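Local coordinates for uncharacterized protein (Bacteroides vulgatus, PDB 4QB7) that is probably a component of the tip of fimbriae, the surface filaments that mediate cell adhesion and biofilm formation, at residues Y96-S101 against Q109-S114; E127-N132 against D136-V141. All coordinates share one frame; numbering follows the deposited sequence.

Both contacts belong to the chain running from strand 90-97 to strand 141-143, their centres about 12 Å apart. Contact 1, the more buried, with four of eight touching residues buried and none exposed, joins the ends of strands in two different sheets through an apolar interior and two straight hydrogen bonds at its polar edge. Contact 2 is a loop folded on itself; apart from buried V128 and M137, it is held by two waters, the aliphatic chain of K129 and polar side chains at an exposed turn. The two meet where I138 packs against P98 and Q109. Backbone hydrogen bonds also tie them, A97 with V141 in the mixed sheet and K110 with E127 beside paired strands 111-113 and 123-127.

Contact 1. Residues Y96-S101 against Q109-S114; sequences YAPYES and QKITLS. With SO4 (sulfate ion), chain P.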
# COMPACT_ATOMS: atom_id res chain seq x y z
N TYR A 96 9.51 -8.68 7.37
CA TYR A 96 8.82 -7.48 6.87
C TYR A 96 9.77 -6.73 5.91
O TYR A 96 10.99 -6.94 5.91
CB TYR A 96 8.35 -6.55 8.04
CG TYR A 96 9.48 -5.75 8.64
CD1 TYR A 96 10.37 -6.33 9.55
CD2 TYR A 96 9.75 -4.45 8.21
CE1 TYR A 96 11.49 -5.65 10.00
CE2 TYR A 96 10.89 -3.77 8.63
CZ TYR A 96 11.76 -4.38 9.52
OH TYR A 96 12.86 -3.71 9.99
N ALA A 97 9.21 -5.83 5.13
CA ALA A 97 9.99 -4.99 4.22
C ALA A 97 9.19 -3.72 3.90
O ALA A 97 7.95 -3.76 3.97
CB ALA A 97 10.39 -5.73 2.95
N PRO A 98 9.87 -2.58 3.61
CA PRO A 98 11.33 -2.39 3.51
C PRO A 98 11.95 -2.40 4.90
O PRO A 98 11.26 -2.09 5.87
CB PRO A 98 11.45 -1.03 2.81
CG PRO A 98 10.23 -0.30 3.23
CD PRO A 98 9.15 -1.33 3.32
N TYR A 99 13.23 -2.77 5.01
CA TYR A 99 13.92 -2.83 6.30
C TYR A 99 13.99 -1.47 7.01
O TYR A 99 14.26 -0.45 6.37
CB TYR A 99 15.31 -3.39 6.08
CG TYR A 99 16.18 -3.43 7.31
CD1 TYR A 99 16.07 -4.46 8.24
CD2 TYR A 99 17.17 -2.47 7.52
CE1 TYR A 99 16.87 -4.50 9.37
CE2 TYR A 99 18.01 -2.52 8.63
CZ TYR A 99 17.84 -3.53 9.56
OH TYR A 99 18.67 -3.58 10.66
N GLU A 100 13.80 -1.47 8.33
CA GLU A 100 13.89 -0.30 9.21
C GLU A 100 15.16 -0.41 10.06
O GLU A 100 15.26 -1.32 10.88
CB GLU A 100 12.63 -0.24 10.11
CG GLU A 100 12.59 0.90 11.11
CD GLU A 100 12.75 2.28 10.51
OE1 GLU A 100 11.80 2.75 9.85
OE2 GLU A 100 13.84 2.86 10.66
N SER A 101 16.14 0.48 9.86
CA SER A 101 17.41 0.40 10.62
C SER A 101 17.29 1.00 12.03
O SER A 101 18.13 0.70 12.88
CB SER A 101 18.57 1.05 9.86
OG SER A 101 18.35 2.43 9.66
N GLN A 109 11.43 4.15 7.61
CA GLN A 109 10.17 3.77 6.97
C GLN A 109 8.92 4.15 7.72
O GLN A 109 7.83 3.90 7.21
CB GLN A 109 10.16 2.24 6.76
CG GLN A 109 11.48 1.58 6.33
CD GLN A 109 12.00 2.01 4.97
OE1 GLN A 109 11.33 2.73 4.20
NE2 GLN A 109 13.18 1.52 4.60
N LYS A 110 9.05 4.74 8.92
CA LYS A 110 7.97 5.06 9.85
C LYS A 110 7.36 3.73 10.35
O LYS A 110 6.14 3.63 10.53
CB LYS A 110 6.92 6.04 9.29
CG LYS A 110 7.45 7.45 9.18
CD LYS A 110 6.36 8.41 8.74
CE LYS A 110 6.82 9.85 8.75
NZ LYS A 110 7.14 10.32 10.13
N ILE A 111 8.24 2.73 10.57
CA ILE A 111 7.99 1.38 11.08
C ILE A 111 8.61 1.31 12.49
O ILE A 111 9.80 1.54 12.65
CB ILE A 111 8.57 0.27 10.13
CG1 ILE A 111 7.80 0.14 8.81
CG2 ILE A 111 8.67 -1.10 10.82
CD1 ILE A 111 8.53 -0.76 7.71
N THR A 112 7.80 0.97 13.50
CA THR A 112 8.22 0.75 14.89
C THR A 112 7.95 -0.73 15.16
O THR A 112 6.84 -1.21 14.88
CB THR A 112 7.49 1.71 15.85
OG1 THR A 112 7.79 3.05 15.49
CG2 THR A 112 7.88 1.50 17.30
N LEU A 113 8.95 -1.46 15.65
CA LEU A 113 8.79 -2.89 15.89
C LEU A 113 8.55 -3.18 17.36
O LEU A 113 8.94 -2.41 18.25
CB LEU A 113 10.04 -3.67 15.43
CG LEU A 113 10.53 -3.49 14.00
CD1 LEU A 113 11.82 -4.18 13.84
CD2 LEU A 113 9.56 -4.05 13.00
N SER A 114 7.93 -4.34 17.61
CA SER A 114 7.72 -4.87 18.96
C SER A 114 9.10 -5.15 19.55
O SER A 114 10.02 -5.52 18.81
CB SER A 114 6.85 -6.12 18.91
OG SER A 114 7.35 -7.03 17.94
S SO4 P . 21.66 -1.94 10.50
O1 SO4 P . 20.63 -2.24 11.50
O2 SO4 P . 22.25 -3.18 9.94
O3 SO4 P . 21.10 -1.16 9.40
O4 SO4 P . 22.68 -1.13 11.16
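L113 CD2 sits over one face of the Y96 ring, a CH-pi contact 4.2 Å from the centroid and offset toward the rim. I111 CD1 comes obliquely to the CD2-CE2 side of the same ring, 3.9 Å from Y96 CD2, and also lies near P98 O. With CG of Y96 between the backbone N and the carbonyl carbon (chi1 77°), the ring lies back over its own chain, and E100 N donates to Y96 OH at 2.9 Å; that hydroxyl is bonded to N66 as well. The contact joins the end of strand 90-97, in the mixed sheet, to strand 111-113 at the edge of a separate antiparallel sheet, within the fimbrillin-like fold. Farther out, Q109 is bent at chi2 and its amide lies against the ring of P98, which follows a cis peptide. Q109 NE2 gives a hydrogen bond to Y99 O at 2.9 Å, with the donor 35° above the carbonyl plane. An alanine at Q109 is likely to leave Y99 O without this donor and to open a gap beside P98 CG. E100 curls back until OE1 takes Q109 N on its syn side at 2.7 Å, while OE2 accepts from K102 N and D108 N.

Contact 2. Residues E127-N132 against D136-V141; sequences EVKTSN and DMIDLV. With SO4 (sulfate ion), chain R.
D136, K129 and M137 bring the two limbs of this loop together. The carboxylate of D136 lies beside N132, whose CB packs on it and whose ND2 bonds to OD1 of D136 at 2.9 Å. The bond is nearly straight (166°), but the donor lies above the carboxylate plane, the amide and carboxylate being turned 63° apart. S131 OG adds a weak bond to D136 OD2. K129 runs its extended chain along the opposite limb: CD passes 3.6 Å from D136 O and also nears CG1 of I138, whereas the ammonium stays well short of the D136 carboxylate. The backbones are bridged by water. One molecule accepts from both K129 N and I138 N; a second donates to K129 O and S131 O and accepts from D136 N. M137, a selenomethionine, lays CG against K129 O, and the bend at chi3 (98°) brings CE against CG1 of V128. At the outer turn, N132 N binds a sulfate ion, probably from the crystallisation liquor. This loop connects strand 123-127 to strand 141-143, with M137 packed on L268, Y269 and F270 of strand 259-270 and I138 on F126.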
# COMPACT_ATOMS: atom_id res chain seq x y z
N GLU A 127 3.00 4.22 10.39
CA GLU A 127 2.46 5.54 10.04
C GLU A 127 2.60 5.75 8.54
O GLU A 127 3.63 5.42 7.96
CB GLU A 127 3.16 6.67 10.81
CG GLU A 127 2.34 7.95 10.83
CD GLU A 127 3.01 9.25 11.22
OE1 GLU A 127 4.08 9.22 11.88
OE2 GLU A 127 2.45 10.31 10.88
N VAL A 128 1.55 6.26 7.92
CA VAL A 128 1.51 6.55 6.48
C VAL A 128 2.32 7.83 6.22
O VAL A 128 2.08 8.85 6.85
CB VAL A 128 0.06 6.66 5.96
CG1 VAL A 128 0.03 7.01 4.49
CG2 VAL A 128 -0.70 5.36 6.20
N LYS A 129 3.29 7.74 5.28
CA LYS A 129 4.17 8.82 4.84
C LYS A 129 3.41 9.66 3.80
O LYS A 129 3.09 9.16 2.72
CB LYS A 129 5.45 8.20 4.24
CG LYS A 129 6.77 8.85 4.62
CD LYS A 129 7.91 7.84 4.42
CE LYS A 129 9.28 8.48 4.52
NZ LYS A 129 10.34 7.50 4.91
N THR A 130 3.08 10.92 4.13
CA THR A 130 2.32 11.83 3.23
C THR A 130 3.23 12.86 2.52
O THR A 130 2.76 13.56 1.64
CB THR A 130 1.22 12.56 4.00
OG1 THR A 130 1.82 13.37 5.02
CG2 THR A 130 0.20 11.61 4.64
N SER A 131 4.52 12.92 2.89
CA SER A 131 5.53 13.84 2.37
C SER A 131 5.82 13.60 0.89
O SER A 131 5.50 12.53 0.37
CB SER A 131 6.81 13.74 3.18
OG SER A 131 7.46 12.49 3.02
N ASN A 132 6.44 14.60 0.23
CA ASN A 132 6.82 14.65 -1.19
C ASN A 132 5.61 14.32 -2.07
O ASN A 132 5.68 13.44 -2.92
CB ASN A 132 8.04 13.75 -1.49
CG ASN A 132 8.52 13.69 -2.93
OD1 ASN A 132 8.30 14.59 -3.76
ND2 ASN A 132 9.16 12.58 -3.27
N ASP A 136 6.36 9.21 -1.58
CA ASP A 136 7.27 8.52 -0.67
C ASP A 136 6.58 7.42 0.16
O ASP A 136 7.22 6.88 1.07
CB ASP A 136 7.90 9.53 0.30
CG ASP A 136 8.91 10.49 -0.28
OD1 ASP A 136 9.25 10.35 -1.48
OD2 ASP A 136 9.36 11.40 0.47
N MSE A 137 5.29 7.10 -0.12
CA MSE A 137 4.51 6.10 0.64
C MSE A 137 5.19 4.76 0.55
O MSE A 137 5.74 4.40 -0.49
CB MSE A 137 3.04 6.01 0.15
CG MSE A 137 2.31 7.34 0.14
SE MSE A 137 0.51 7.20 -0.46
CE MSE A 137 -0.35 7.16 1.15
N ILE A 138 5.20 4.04 1.67
CA ILE A 138 5.83 2.75 1.80
C ILE A 138 4.85 1.63 1.43
O ILE A 138 3.70 1.63 1.88
CB ILE A 138 6.33 2.61 3.27
CG1 ILE A 138 7.36 3.72 3.66
CG2 ILE A 138 6.80 1.20 3.61
CD1 ILE A 138 8.56 3.91 2.77
N ASP A 139 5.31 0.68 0.60
CA ASP A 139 4.54 -0.52 0.25
C ASP A 139 5.00 -1.59 1.25
O ASP A 139 5.95 -2.33 0.98
CB ASP A 139 4.75 -0.91 -1.22
CG ASP A 139 4.10 -2.21 -1.67
OD1 ASP A 139 3.20 -2.71 -0.95
OD2 ASP A 139 4.50 -2.73 -2.76
N LEU A 140 4.37 -1.59 2.46
CA LEU A 140 4.70 -2.48 3.56
C LEU A 140 4.29 -3.90 3.23
O LEU A 140 3.11 -4.17 3.00
CB LEU A 140 4.04 -2.02 4.88
CG LEU A 140 4.32 -2.89 6.13
CD1 LEU A 140 5.76 -2.77 6.58
CD2 LEU A 140 3.34 -2.57 7.24
N VAL A 141 5.28 -4.81 3.21
CA VAL A 141 5.05 -6.22 2.94
C VAL A 141 5.46 -7.02 4.17
O VAL A 141 6.36 -6.62 4.90
CB VAL A 141 5.74 -6.75 1.64
CG1 VAL A 141 5.21 -6.05 0.40
CG2 VAL A 141 7.25 -6.67 1.70
S SO4 R . 6.52 17.72 1.85
O1 SO4 R . 7.59 16.77 1.58
O2 SO4 R . 5.17 17.18 1.54
O3 SO4 R . 6.57 18.08 3.27
O4 SO4 R . 6.74 18.90 1.01
O HOH W 1 3.73 5.19 3.94
O HOH W 2 4.52 10.12 0.61